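PDB 4TSZ: DNA polymerase III subunit beta from Pseudomonas aeruginosa, which tethers DNA polymerases and other proteins to DNA and confers processivity on them. Local coordinates for residues A179-D184 with D357-V362; K256-D261 with F340-S345; Q263-A268 with V308-N313; R281-Q286 with S324-V329; I333-V338 with V351-N356. One frame throughout, in Å; residues are numbered along the deposited sequence.

Interaction 1: residues A179-D184 with D357-V362; sequences AMCSLD and DDSAYV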
# COMPACT_ATOMS: atom_id res chain seq x y z
N ALA E 179 26.91 7.39 -2.98
CA ALA E 179 26.91 6.02 -3.49
C ALA E 179 27.48 6.04 -4.91
O ALA E 179 27.16 6.93 -5.71
CB ALA E 179 25.51 5.45 -3.49
N MET E 180 28.35 5.09 -5.22
CA MET E 180 28.93 4.95 -6.55
C MET E 180 29.10 3.49 -6.95
O MET E 180 29.37 2.64 -6.11
CB MET E 180 30.22 5.77 -6.72
CG MET E 180 31.41 5.20 -6.00
SD MET E 180 32.90 6.21 -6.05
CE MET E 180 33.23 6.20 -7.73
N CYS E 181 28.86 3.19 -8.23
CA CYS E 181 29.01 1.84 -8.76
C CYS E 181 29.66 1.92 -10.14
O CYS E 181 29.26 2.76 -10.94
CB CYS E 181 27.67 1.11 -8.81
SG CYS E 181 27.82 -0.66 -9.16
N SER E 182 30.69 1.10 -10.38
CA SER E 182 31.43 1.08 -11.65
C SER E 182 31.38 -0.31 -12.27
O SER E 182 31.51 -1.30 -11.56
CB SER E 182 32.88 1.50 -11.44
OG SER E 182 33.00 2.74 -10.77
N LEU E 183 31.19 -0.37 -13.59
CA LEU E 183 31.16 -1.62 -14.35
C LEU E 183 31.94 -1.45 -15.64
O LEU E 183 31.73 -0.46 -16.35
CB LEU E 183 29.71 -2.07 -14.64
CG LEU E 183 28.86 -2.55 -13.46
CD1 LEU E 183 27.44 -2.88 -13.90
CD2 LEU E 183 29.51 -3.76 -12.73
N ASP E 184 32.87 -2.38 -15.93
CA ASP E 184 33.66 -2.29 -17.16
C ASP E 184 32.87 -2.81 -18.36
O ASP E 184 32.92 -4.00 -18.69
CB ASP E 184 35.09 -2.87 -17.01
CG ASP E 184 35.16 -4.32 -16.59
OD1 ASP E 184 34.82 -4.62 -15.43
OD2 ASP E 184 35.63 -5.15 -17.41
N ASP E 357 35.65 -3.88 -5.12
CA ASP E 357 35.60 -2.43 -4.93
C ASP E 357 34.69 -1.73 -5.96
O ASP E 357 34.67 -0.50 -5.99
CB ASP E 357 37.03 -1.83 -4.95
CG ASP E 357 37.97 -2.30 -3.84
OD1 ASP E 357 37.46 -2.80 -2.81
OD2 ASP E 357 39.20 -2.12 -3.99
N ASP E 358 33.92 -2.51 -6.79
CA ASP E 358 33.00 -1.98 -7.83
C ASP E 358 31.98 -1.00 -7.27
O ASP E 358 31.69 0.01 -7.91
CB ASP E 358 32.28 -3.10 -8.60
CG ASP E 358 33.19 -4.11 -9.30
OD1 ASP E 358 34.39 -3.79 -9.52
OD2 ASP E 358 32.69 -5.20 -9.65
N SER E 359 31.45 -1.29 -6.06
CA SER E 359 30.53 -0.42 -5.34
C SER E 359 31.29 0.24 -4.20
O SER E 359 32.10 -0.42 -3.54
CB SER E 359 29.34 -1.20 -4.81
OG SER E 359 28.54 -1.70 -5.87
N ALA E 360 31.06 1.54 -3.98
CA ALA E 360 31.68 2.30 -2.90
C ALA E 360 30.65 3.27 -2.31
O ALA E 360 29.92 3.94 -3.03
CB ALA E 360 32.91 3.05 -3.40
N TYR E 361 30.57 3.29 -0.97
CA TYR E 361 29.61 4.11 -0.24
C TYR E 361 30.33 4.95 0.78
O TYR E 361 31.14 4.44 1.55
CB TYR E 361 28.53 3.24 0.42
CG TYR E 361 27.86 2.34 -0.60
CD1 TYR E 361 26.81 2.81 -1.39
CD2 TYR E 361 28.33 1.05 -0.83
CE1 TYR E 361 26.24 2.02 -2.38
CE2 TYR E 361 27.76 0.24 -1.82
CZ TYR E 361 26.71 0.73 -2.59
OH TYR E 361 26.12 -0.06 -3.55
N VAL E 362 30.04 6.25 0.78
CA VAL E 362 30.69 7.21 1.67
C VAL E 362 29.63 7.83 2.58
O VAL E 362 28.60 8.27 2.08
CB VAL E 362 31.46 8.28 0.86
CG1 VAL E 362 32.21 9.24 1.77
CG2 VAL E 362 32.42 7.62 -0.14
O HOH W 1 32.67 2.47 -8.23

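Interaction 2: residues K256-D261 with F340-S345; sequences KLVVGD and FILSDS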
# COMPACT_ATOMS: atom_id res chain seq x y z
N LYS E 256 41.42 2.08 9.65
CA LYS E 256 40.66 1.12 10.43
C LYS E 256 39.77 0.25 9.55
O LYS E 256 38.73 0.72 9.07
CB LYS E 256 39.88 1.83 11.55
CG LYS E 256 40.79 2.61 12.51
CD LYS E 256 40.01 3.43 13.53
CE LYS E 256 40.91 4.08 14.56
NZ LYS E 256 41.75 5.16 13.97
N LEU E 257 40.20 -1.00 9.29
CA LEU E 257 39.43 -1.93 8.47
C LEU E 257 38.58 -2.85 9.34
O LEU E 257 39.09 -3.60 10.16
CB LEU E 257 40.29 -2.71 7.46
CG LEU E 257 39.61 -3.87 6.66
CD1 LEU E 257 38.43 -3.37 5.78
CD2 LEU E 257 40.61 -4.60 5.80
N VAL E 258 37.26 -2.75 9.15
CA VAL E 258 36.27 -3.53 9.88
C VAL E 258 35.57 -4.44 8.89
O VAL E 258 35.11 -4.00 7.84
CB VAL E 258 35.27 -2.61 10.64
CG1 VAL E 258 34.30 -3.42 11.50
CG2 VAL E 258 36.00 -1.58 11.50
N VAL E 259 35.53 -5.73 9.21
CA VAL E 259 34.82 -6.73 8.43
C VAL E 259 33.74 -7.28 9.37
O VAL E 259 34.06 -7.78 10.45
CB VAL E 259 35.70 -7.85 7.83
CG1 VAL E 259 34.86 -8.84 7.02
CG2 VAL E 259 36.82 -7.28 6.96
N GLY E 260 32.49 -7.10 8.97
CA GLY E 260 31.36 -7.55 9.75
C GLY E 260 30.34 -8.28 8.91
O GLY E 260 30.40 -8.26 7.67
N ASP E 261 29.40 -8.95 9.59
CA ASP E 261 28.31 -9.66 8.94
C ASP E 261 27.24 -8.62 8.60
O ASP E 261 26.77 -7.91 9.49
CB ASP E 261 27.75 -10.76 9.87
CG ASP E 261 26.70 -11.61 9.19
OD1 ASP E 261 27.06 -12.57 8.49
OD2 ASP E 261 25.50 -11.30 9.33
N PHE E 340 33.93 -1.96 6.26
CA PHE E 340 33.84 -0.57 6.70
C PHE E 340 35.29 -0.11 6.86
O PHE E 340 36.10 -0.81 7.48
CB PHE E 340 33.10 -0.45 8.04
CG PHE E 340 31.59 -0.42 7.93
CD1 PHE E 340 30.87 -1.59 7.70
CD2 PHE E 340 30.89 0.77 8.06
CE1 PHE E 340 29.48 -1.56 7.60
CE2 PHE E 340 29.49 0.79 7.99
CZ PHE E 340 28.80 -0.37 7.74
N ILE E 341 35.64 1.01 6.22
CA ILE E 341 36.98 1.58 6.30
C ILE E 341 36.82 2.95 6.94
O ILE E 341 36.18 3.84 6.38
CB ILE E 341 37.73 1.57 4.94
CG1 ILE E 341 37.84 0.12 4.37
CG2 ILE E 341 39.13 2.19 5.09
CD1 ILE E 341 38.04 -0.00 2.83
N LEU E 342 37.34 3.08 8.16
CA LEU E 342 37.22 4.29 8.96
C LEU E 342 38.59 4.86 9.31
O LEU E 342 39.61 4.21 9.06
CB LEU E 342 36.43 3.98 10.25
CG LEU E 342 35.04 3.37 10.07
CD1 LEU E 342 34.83 2.21 11.00
CD2 LEU E 342 33.96 4.42 10.24
N SER E 343 38.60 6.08 9.86
CA SER E 343 39.81 6.75 10.30
C SER E 343 39.54 7.39 11.67
O SER E 343 39.76 6.73 12.68
CB SER E 343 40.33 7.73 9.25
OG SER E 343 39.38 8.74 8.94
N ASP E 344 39.01 8.63 11.71
CA ASP E 344 38.70 9.33 12.96
C ASP E 344 37.21 9.69 13.08
O ASP E 344 36.45 9.49 12.13
CB ASP E 344 39.61 10.57 13.14
CG ASP E 344 39.59 11.54 11.98
OD1 ASP E 344 38.56 12.21 11.79
OD2 ASP E 344 40.63 11.67 11.29
N SER E 345 36.81 10.24 14.25
CA SER E 345 35.43 10.62 14.57
C SER E 345 34.83 11.73 13.69
O SER E 345 33.61 11.85 13.61
CB SER E 345 35.31 10.97 16.05
OG SER E 345 35.95 12.19 16.36

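Interaction 3: residues Q263-A268 with V308-N313; sequences QQLREA and VQVEYN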
# COMPACT_ATOMS: atom_id res chain seq x y z
N GLN E 263 24.02 -8.94 7.71
CA GLN E 263 22.76 -9.21 8.41
C GLN E 263 22.80 -8.84 9.89
O GLN E 263 21.88 -8.19 10.37
CB GLN E 263 22.34 -10.67 8.26
CG GLN E 263 21.43 -10.93 7.07
CD GLN E 263 20.82 -12.31 7.08
OE1 GLN E 263 20.79 -12.98 6.07
NE2 GLN E 263 20.26 -12.73 8.21
N GLN E 264 23.88 -9.22 10.60
CA GLN E 264 24.05 -8.91 12.03
C GLN E 264 24.08 -7.40 12.26
O GLN E 264 23.43 -6.91 13.18
CB GLN E 264 25.33 -9.54 12.58
CG GLN E 264 25.24 -11.04 12.84
CD GLN E 264 26.40 -11.49 13.69
OE1 GLN E 264 27.54 -11.55 13.24
NE2 GLN E 264 26.13 -11.76 14.95
N LEU E 265 24.82 -6.66 11.40
CA LEU E 265 24.92 -5.21 11.50
C LEU E 265 23.59 -4.55 11.18
O LEU E 265 23.18 -3.66 11.91
CB LEU E 265 26.05 -4.65 10.63
CG LEU E 265 27.48 -4.99 11.10
CD1 LEU E 265 28.50 -4.74 10.00
CD2 LEU E 265 27.86 -4.21 12.36
N ARG E 266 22.90 -5.02 10.12
CA ARG E 266 21.60 -4.50 9.73
C ARG E 266 20.56 -4.69 10.83
O ARG E 266 19.83 -3.74 11.13
CB ARG E 266 21.11 -5.07 8.38
CG ARG E 266 19.86 -4.34 7.86
CD ARG E 266 18.83 -5.23 7.19
NE ARG E 266 18.30 -6.32 8.03
CZ ARG E 266 17.25 -6.22 8.85
NH1 ARG E 266 16.65 -5.05 9.02
NH2 ARG E 266 16.83 -7.27 9.54
N GLU E 267 20.53 -5.88 11.46
CA GLU E 267 19.59 -6.22 12.54
C GLU E 267 19.82 -5.38 13.79
O GLU E 267 18.85 -4.86 14.36
CB GLU E 267 19.64 -7.72 12.87
CG GLU E 267 18.96 -8.58 11.83
CD GLU E 267 19.49 -10.00 11.68
OE1 GLU E 267 19.06 -10.69 10.72
OE2 GLU E 267 20.35 -10.42 12.48
N ALA E 268 21.10 -5.21 14.18
CA ALA E 268 21.49 -4.40 15.34
C ALA E 268 21.21 -2.92 15.10
O ALA E 268 20.73 -2.24 16.02
CB ALA E 268 22.97 -4.60 15.64
N VAL E 308 28.05 -5.99 18.73
CA VAL E 308 28.20 -6.83 17.54
C VAL E 308 29.67 -7.24 17.39
O VAL E 308 30.55 -6.38 17.41
CB VAL E 308 27.66 -6.15 16.25
CG1 VAL E 308 27.76 -7.09 15.05
CG2 VAL E 308 26.23 -5.67 16.43
N GLN E 309 29.91 -8.55 17.22
CA GLN E 309 31.25 -9.07 16.99
C GLN E 309 31.65 -8.74 15.56
O GLN E 309 30.86 -8.95 14.64
CB GLN E 309 31.33 -10.58 17.25
CG GLN E 309 31.52 -10.93 18.72
CD GLN E 309 31.67 -12.42 18.90
OE1 GLN E 309 30.70 -13.14 19.17
NE2 GLN E 309 32.89 -12.91 18.75
N VAL E 310 32.83 -8.15 15.38
CA VAL E 310 33.36 -7.76 14.06
C VAL E 310 34.82 -8.21 13.94
O VAL E 310 35.46 -8.47 14.95
CB VAL E 310 33.22 -6.23 13.80
CG1 VAL E 310 31.76 -5.79 13.66
CG2 VAL E 310 33.95 -5.39 14.86
N GLU E 311 35.35 -8.29 12.70
CA GLU E 311 36.76 -8.60 12.47
C GLU E 311 37.45 -7.25 12.46
O GLU E 311 37.32 -6.48 11.49
CB GLU E 311 36.98 -9.32 11.12
CG GLU E 311 36.66 -10.81 11.13
CD GLU E 311 36.72 -11.49 9.77
OE1 GLU E 311 37.59 -11.12 8.95
OE2 GLU E 311 35.90 -12.40 9.54
N TYR E 312 38.08 -6.91 13.60
CA TYR E 312 38.80 -5.65 13.77
C TYR E 312 39.92 -5.76 14.80
O TYR E 312 39.71 -6.25 15.91
CB TYR E 312 37.87 -4.46 14.11
CG TYR E 312 38.62 -3.16 14.31
CD1 TYR E 312 39.23 -2.51 13.24
CD2 TYR E 312 38.80 -2.63 15.59
CE1 TYR E 312 39.98 -1.36 13.43
CE2 TYR E 312 39.54 -1.46 15.79
CZ TYR E 312 40.13 -0.83 14.70
OH TYR E 312 40.86 0.31 14.89
N ASN E 313 41.11 -5.29 14.41
CA ASN E 313 42.31 -5.22 15.24
C ASN E 313 42.92 -3.84 15.01
O ASN E 313 43.30 -3.49 13.88
CB ASN E 313 43.30 -6.35 14.90

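Interaction 4: residues R281-Q286 with S324-V329; sequences RGIRLQ and SYLLDV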
# COMPACT_ATOMS: atom_id res chain seq x y z
N ARG E 281 18.10 10.87 13.94
CA ARG E 281 18.46 9.46 13.72
C ARG E 281 19.91 9.08 14.09
O ARG E 281 20.49 8.17 13.51
CB ARG E 281 18.11 9.06 12.27
CG ARG E 281 16.62 9.26 11.94
CD ARG E 281 15.76 8.11 12.44
NE ARG E 281 16.07 6.88 11.69
CZ ARG E 281 15.63 5.66 11.97
NH1 ARG E 281 14.88 5.45 13.05
NH2 ARG E 281 15.94 4.64 11.18
N GLY E 282 20.46 9.79 15.07
CA GLY E 282 21.83 9.60 15.52
C GLY E 282 22.04 8.39 16.39
O GLY E 282 21.25 8.12 17.31
N ILE E 283 23.10 7.65 16.09
CA ILE E 283 23.57 6.50 16.86
C ILE E 283 25.04 6.70 17.16
O ILE E 283 25.73 7.42 16.42
CB ILE E 283 23.27 5.12 16.21
CG1 ILE E 283 23.97 4.95 14.84
CG2 ILE E 283 21.76 4.82 16.18
CD1 ILE E 283 24.16 3.54 14.39
N ARG E 284 25.51 6.11 18.24
CA ARG E 284 26.91 6.17 18.63
C ARG E 284 27.53 4.79 18.45
O ARG E 284 26.97 3.78 18.89
CB ARG E 284 27.07 6.68 20.07
CG ARG E 284 28.53 6.88 20.49
CD ARG E 284 28.65 7.12 21.97
NE ARG E 284 28.28 5.94 22.75
CZ ARG E 284 28.22 5.90 24.08
NH1 ARG E 284 28.49 6.99 24.80
NH2 ARG E 284 27.87 4.78 24.70
N LEU E 285 28.68 4.77 17.78
CA LEU E 285 29.46 3.57 17.52
C LEU E 285 30.73 3.62 18.38
O LEU E 285 31.39 4.65 18.44
CB LEU E 285 29.83 3.53 16.02
CG LEU E 285 29.07 2.59 15.07
CD1 LEU E 285 27.59 2.52 15.36
CD2 LEU E 285 29.32 2.96 13.63
N GLN E 286 31.04 2.51 19.06
CA GLN E 286 32.26 2.37 19.83
C GLN E 286 32.96 1.13 19.34
O GLN E 286 32.52 0.01 19.61
CB GLN E 286 32.02 2.35 21.34
CG GLN E 286 31.66 3.72 21.91
CD GLN E 286 31.27 3.69 23.37
OE1 GLN E 286 31.41 4.68 24.09
NE2 GLN E 286 30.74 2.56 23.85
N SER E 324 19.83 5.69 9.59
CA SER E 324 19.12 5.52 8.33
C SER E 324 20.11 5.49 7.17
O SER E 324 19.95 4.66 6.28
CB SER E 324 18.06 6.61 8.13
OG SER E 324 17.08 6.55 9.15
N TYR E 325 21.17 6.33 7.22
CA TYR E 325 22.22 6.36 6.18
C TYR E 325 23.00 5.05 6.14
O TYR E 325 23.32 4.56 5.06
CB TYR E 325 23.19 7.55 6.36
CG TYR E 325 22.61 8.93 6.17
CD1 TYR E 325 21.36 9.11 5.57
CD2 TYR E 325 23.32 10.07 6.54
CE1 TYR E 325 20.82 10.39 5.38
CE2 TYR E 325 22.80 11.35 6.36
CZ TYR E 325 21.55 11.50 5.77
OH TYR E 325 21.04 12.77 5.61
N LEU E 326 23.27 4.45 7.33
CA LEU E 326 23.97 3.17 7.42
C LEU E 326 23.08 2.02 6.94
O LEU E 326 23.56 1.16 6.19
CB LEU E 326 24.50 2.91 8.85
CG LEU E 326 25.49 3.93 9.44
CD1 LEU E 326 25.92 3.50 10.82
CD2 LEU E 326 26.73 4.12 8.56
N LEU E 327 21.78 2.05 7.31
CA LEU E 327 20.80 1.05 6.88
C LEU E 327 20.59 1.08 5.36
O LEU E 327 20.51 0.02 4.72
CB LEU E 327 19.47 1.18 7.65
CG LEU E 327 19.51 0.69 9.10
CD1 LEU E 327 18.40 1.31 9.93
CD2 LEU E 327 19.49 -0.85 9.18
N ASP E 328 20.60 2.29 4.78
CA ASP E 328 20.49 2.47 3.33
C ASP E 328 21.63 1.76 2.60
O ASP E 328 21.38 1.07 1.61
CB ASP E 328 20.52 3.96 2.96
CG ASP E 328 19.26 4.72 3.27
OD1 ASP E 328 18.22 4.08 3.54
OD2 ASP E 328 19.33 5.96 3.29
N VAL E 329 22.87 1.90 3.11
CA VAL E 329 24.06 1.27 2.54
C VAL E 329 23.96 -0.26 2.65
O VAL E 329 24.18 -0.96 1.66
CB VAL E 329 25.37 1.81 3.17
CG1 VAL E 329 26.58 0.98 2.73
CG2 VAL E 329 25.58 3.28 2.83

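Interaction 5: residues I333-V338 with V351-N356; sequences IGTEQV and VHEADN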
# COMPACT_ATOMS: atom_id res chain seq x y z
N ILE E 333 24.22 -3.77 -0.15
CA ILE E 333 25.38 -4.66 -0.13
C ILE E 333 24.88 -6.10 -0.45
O ILE E 333 24.02 -6.62 0.26
CB ILE E 333 26.15 -4.57 1.24
CG1 ILE E 333 26.75 -3.16 1.51
CG2 ILE E 333 27.18 -5.73 1.44
CD1 ILE E 333 27.99 -2.71 0.64
N GLY E 334 25.40 -6.69 -1.53
CA GLY E 334 24.99 -8.01 -2.00
C GLY E 334 25.74 -9.19 -1.42
O GLY E 334 25.29 -10.34 -1.56
N THR E 335 26.87 -8.93 -0.76
CA THR E 335 27.67 -9.96 -0.09
C THR E 335 27.24 -10.12 1.37
O THR E 335 26.71 -9.19 2.01
CB THR E 335 29.17 -9.68 -0.23
OG1 THR E 335 29.46 -8.39 0.31
CG2 THR E 335 29.66 -9.76 -1.67
N GLU E 336 27.48 -11.31 1.89
CA GLU E 336 27.23 -11.74 3.27
C GLU E 336 28.05 -10.90 4.27
O GLU E 336 27.56 -10.58 5.35
CB GLU E 336 27.66 -13.19 3.37
CG GLU E 336 27.09 -13.93 4.55
CD GLU E 336 27.35 -15.40 4.36
OE1 GLU E 336 26.50 -16.05 3.71
OE2 GLU E 336 28.41 -15.88 4.80
N GLN E 337 29.29 -10.57 3.89
CA GLN E 337 30.19 -9.75 4.68
C GLN E 337 30.24 -8.34 4.08
O GLN E 337 30.02 -8.15 2.88
CB GLN E 337 31.59 -10.36 4.78
CG GLN E 337 31.64 -11.59 5.68
CD GLN E 337 33.06 -12.02 5.95
OE1 GLN E 337 33.86 -12.22 5.04
NE2 GLN E 337 33.40 -12.18 7.22
N VAL E 338 30.54 -7.38 4.94
CA VAL E 338 30.63 -5.98 4.57
C VAL E 338 31.91 -5.38 5.16
O VAL E 338 32.29 -5.70 6.29
CB VAL E 338 29.32 -5.20 4.91
CG1 VAL E 338 28.97 -5.24 6.39
CG2 VAL E 338 29.37 -3.76 4.41
N VAL E 351 32.44 2.29 2.64
CA VAL E 351 31.81 0.97 2.69
C VAL E 351 31.89 0.27 1.33
O VAL E 351 31.65 0.89 0.30
CB VAL E 351 30.36 1.02 3.27
CG1 VAL E 351 29.85 -0.38 3.61
CG2 VAL E 351 30.28 1.91 4.51
N HIS E 352 32.23 -1.02 1.36
CA HIS E 352 32.33 -1.87 0.17
C HIS E 352 31.73 -3.23 0.45
O HIS E 352 31.60 -3.63 1.61
CB HIS E 352 33.81 -2.12 -0.19
CG HIS E 352 34.60 -0.93 -0.63
ND1 HIS E 352 34.25 -0.20 -1.75
CD2 HIS E 352 35.76 -0.46 -0.14
CE1 HIS E 352 35.18 0.73 -1.87
NE2 HIS E 352 36.12 0.61 -0.92
N GLU E 353 31.48 -3.99 -0.63
CA GLU E 353 31.10 -5.40 -0.56
C GLU E 353 32.39 -6.13 -0.14
O GLU E 353 33.48 -5.56 -0.25
CB GLU E 353 30.62 -5.91 -1.92
CG GLU E 353 29.26 -5.37 -2.32
CD GLU E 353 28.56 -6.09 -3.46
OE1 GLU E 353 29.24 -6.56 -4.40
OE2 GLU E 353 27.31 -6.15 -3.43
N ALA E 354 32.26 -7.37 0.36
CA ALA E 354 33.39 -8.15 0.85
C ALA E 354 34.48 -8.46 -0.16
O ALA E 354 35.66 -8.39 0.19
CB ALA E 354 32.90 -9.45 1.48
N ASP E 355 34.09 -8.83 -1.40
CA ASP E 355 35.02 -9.33 -2.42
C ASP E 355 35.41 -8.42 -3.59
O ASP E 355 36.17 -8.85 -4.46
CB ASP E 355 34.53 -10.70 -2.94
CG ASP E 355 33.17 -10.69 -3.65
OD1 ASP E 355 32.50 -9.62 -3.64
OD2 ASP E 355 32.77 -11.74 -4.19
N ASN E 356 34.89 -7.18 -3.63
CA ASN E 356 35.20 -6.26 -4.73
C ASN E 356 35.05 -4.78 -4.33
O ASN E 356 34.38 -4.47 -3.33
CB ASN E 356 34.31 -6.58 -5.96
CG ASN E 356 32.86 -6.21 -5.77
OD1 ASN E 356 32.43 -5.13 -6.15
ND2 ASN E 356 32.09 -7.08 -5.12

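Interaction 1: residues A179-D184 with D357-V362
M180 lays its CG over the methyl group of A360, with CG 3.7 Å from A360 CB. The two are cross-strand neighbours in an antiparallel hydrogen-bonded pair. This pair lies at the seam of an eight-stranded antiparallel sheet, where strand 177-184 of the central domain meets strand 359-363 of the C-terminal domain. The sheet therefore runs on without a break from one domain to the next. M180 CG sits between its backbone N and carbonyl carbon (chi1 73°), which also brings CG close to A360 O. Two backbone bonds close the ring between these residues: M180 N to A360 O and A360 N to M180 O, both 2.9 Å. A third, from S182 N to D358 O, extends the ladder. C181 CA also points its hydrogen at D358 O, at 3.4 Å.

On the other face of the sheet, A179 CB rests on Y361 at CD1, 3.6 Å away. The Y361 hydroxyl is held beyond the pair by R142 O. C181 SG and S359 OG follow on this same face, 3.5 Å apart. C181 also touches R138 and L139 of helix 133-141, so this side is backed by a helix. The M180 side instead meets R169 and V171 of the next strand. At the far end of the pair, V362 packs on an apolar side chain of the bound peptide.

At the S182 end a water joins in. R169 NE bonds to S182 OG, and the water links the same hydroxyl to the D358 carbonyl, lying 2.6 Å from S182 OG and donating to D358 O at 2.7 Å.

Interaction 2: residues K256-D261 with F340-S345
K256 and L342 face each other as a hydrogen-bonded antiparallel pair, and V258 and F340 form the next one. Four backbone bonds result. K256 N reaches L342 O and L342 N reaches K256 O, both at 2.9 Å. V258 N to F340 O and F340 N to V258 O are each 2.8 Å. Between these pairs, I341 CA directs its hydrogen at K256 O.

One side-chain bond adds to the ladder. The K256 chain runs extended past CD, with CD and CE both alongside S343 O. Its last torsion (chi4 68°) then turns NZ onto that carbonyl, at 2.8 Å. The ammonium thus grips the backbone just where strand 337-342 gives way to a loop.

These strands belong to the C-terminal domain's half of the eight-stranded sheet, in which 337-342 lies between 256-261 and 349-353.

Apolar contacts divide between the two faces. On one, V258 CB meets F340 CB, and V258 CG2 touches L342 CD1, both at 4.0 Å. Y312 and V310 also lie against V258 here, while L342 packs on L317 and F321. On the other face, the more exposed L257 sets CD1 against I341 CG1, 3.8 Å apart.

Interaction 3: residues Q263-A268 with V308-N313
The backbone bond from A268 N to Q264 O, 3.1 Å, spans one turn of helix 262-273 and ties together two residues that both border V308. The valine points its CB at the helix, and its two methyls go to different residues. CG2 meets A268 CB at 3.5 Å, the closest approach between the two segments. CG1 lies anti to the backbone N (chi1 -177°) and meets L265 CD2 at 3.9 Å. Q264 CB comes to the same CG1 at 4.2 Å. One branched side chain on the strand thus touches three residues on the helix.

L265 extends the contact to V310. Its CB does not face the strand directly, but the end of the side chain does. Its CD2 touches V308 CG1 and also comes within 4.4 Å of V310 CG1.

This is a helix packed on a four-stranded antiparallel sheet in the C-terminal domain, one of three related domains of this DNA-encircling protein. Strand 303-309 is an outermost strand of that sheet within this chain. The adjacent strand completes the layer: L292 meets L265 and V310, and I294 meets A268 and V308. At the rim, Q309 packs on R104 of the second subunit, so the strand that carries V308 also reaches the dimer interface.

No hydrogen bond crosses between helix and strand here. E267 N bonds Q263 O within the helix, as A268 N does Q264 O, and D261 OD2 takes Q264 N at the helix start. The contact therefore rests on shape and on burial of V308, L265, A268 and V310, with no directional bond to fix it.

Interaction 4: residues R281-Q286 with S324-V329
R281 curls over the start of helix 323-330 and grips the hydroxyl of S324. Its CB points toward the helix, 4.1 Å from S324 OG. CG and CD swing round that oxygen, each 3.9 Å from S324 OG. The chain bends at chi2 (-81°) and chi3 (-68°), and the second bend sets NE toward the serine. NE donates to S324 OG at 2.8 Å. CZ, between the two donors, lies 3.3 Å from S324 OG. At the tip, NH2 donates to the same S324 OG at 3.0 Å. The guanidinium thus takes one oxygen side-on, at its edge and close to its plane, and the paired bonds limit how far that plane can turn. NH2 also lies 4.3 Å from L327 CD1.

In the strand that follows R281, the contact is apolar. I283 CD1 touches L326 CD1 at 4.0 Å, and L285 CD2 lies a little farther from that same L326 methyl. I283 and L285, two apart in the strand, both point toward the helix.

The arrangement is a helix packed on the four-stranded sheet of the C-terminal domain. F321 of strand 317-322 also covers L326. F269 of helix 262-273 meets I283 and L285, and S270 meets L327, so the two helices share this sheet face. On the helix, Y325 packs on a polar side chain of the bound peptide, and D328 forms a salt bridge with R177.

Interaction 5: residues I333-V338 with V351-N356
T335 sets its hydroxyl over the backbone at E353 and A354. OG1 stands between its own backbone N and carbonyl carbon (chi1 57°), where it accepts A354 N at 3.0 Å. It also donates to Q337 O at 2.6 Å. The one oxygen thus pins the loop to itself and to the opposite segment. T335 CG2 lies anti to the carbonyl carbon and touches D355 OD1.

The E353 side chain starts off to one side of the other segment, but its extended chain carries the carboxylate to G334. OE2 receives G334 N at 2.7 Å, on its anti side and somewhat out of plane. R142 forms a salt bridge to the same OE2. OE1 takes N356 ND2 at 3.0 Å through its anti lone pair. N356 ND2 also bonds D355 OD1, from above that carboxylate's plane.

These loops mark the open end of a beta hairpin made by strands 337-342 and 349-353. V338 and E353 form its last bridge, a non-hydrogen-bonded antiparallel pair whose side chains do not share one face.

On the buried side, V338 CG2 meets V351 CG1 at 3.5 Å. I333 CD1 reaches across to H352 C, 3.8 Å away, and Y361 packs on both I333 and V351.

Overall arrangement
Residues 179-184 belong to the central domain. They pair with 357-362 near the chain's end, so interaction 1 closes the widest loop and encloses the other four. Next comes 256-261, which interaction 2 joins to 340-345. Interactions 3 and 4 both fall within that loop and cross each other, since 281-286 lies between 263-268 and 308-313 while its partner 324-329 comes after both. Interaction 5 opens at 333-338, after interactions 3 and 4 have closed, and crosses interaction 2. Interactions 1, 5 and 2 each join neighbouring strands of one eight-stranded sheet; 5 and 2 share strand 337-342. Interactions 3 and 4 dock two helices on a four-stranded sheet. V329 touches Y361 and V351, linking the two layers.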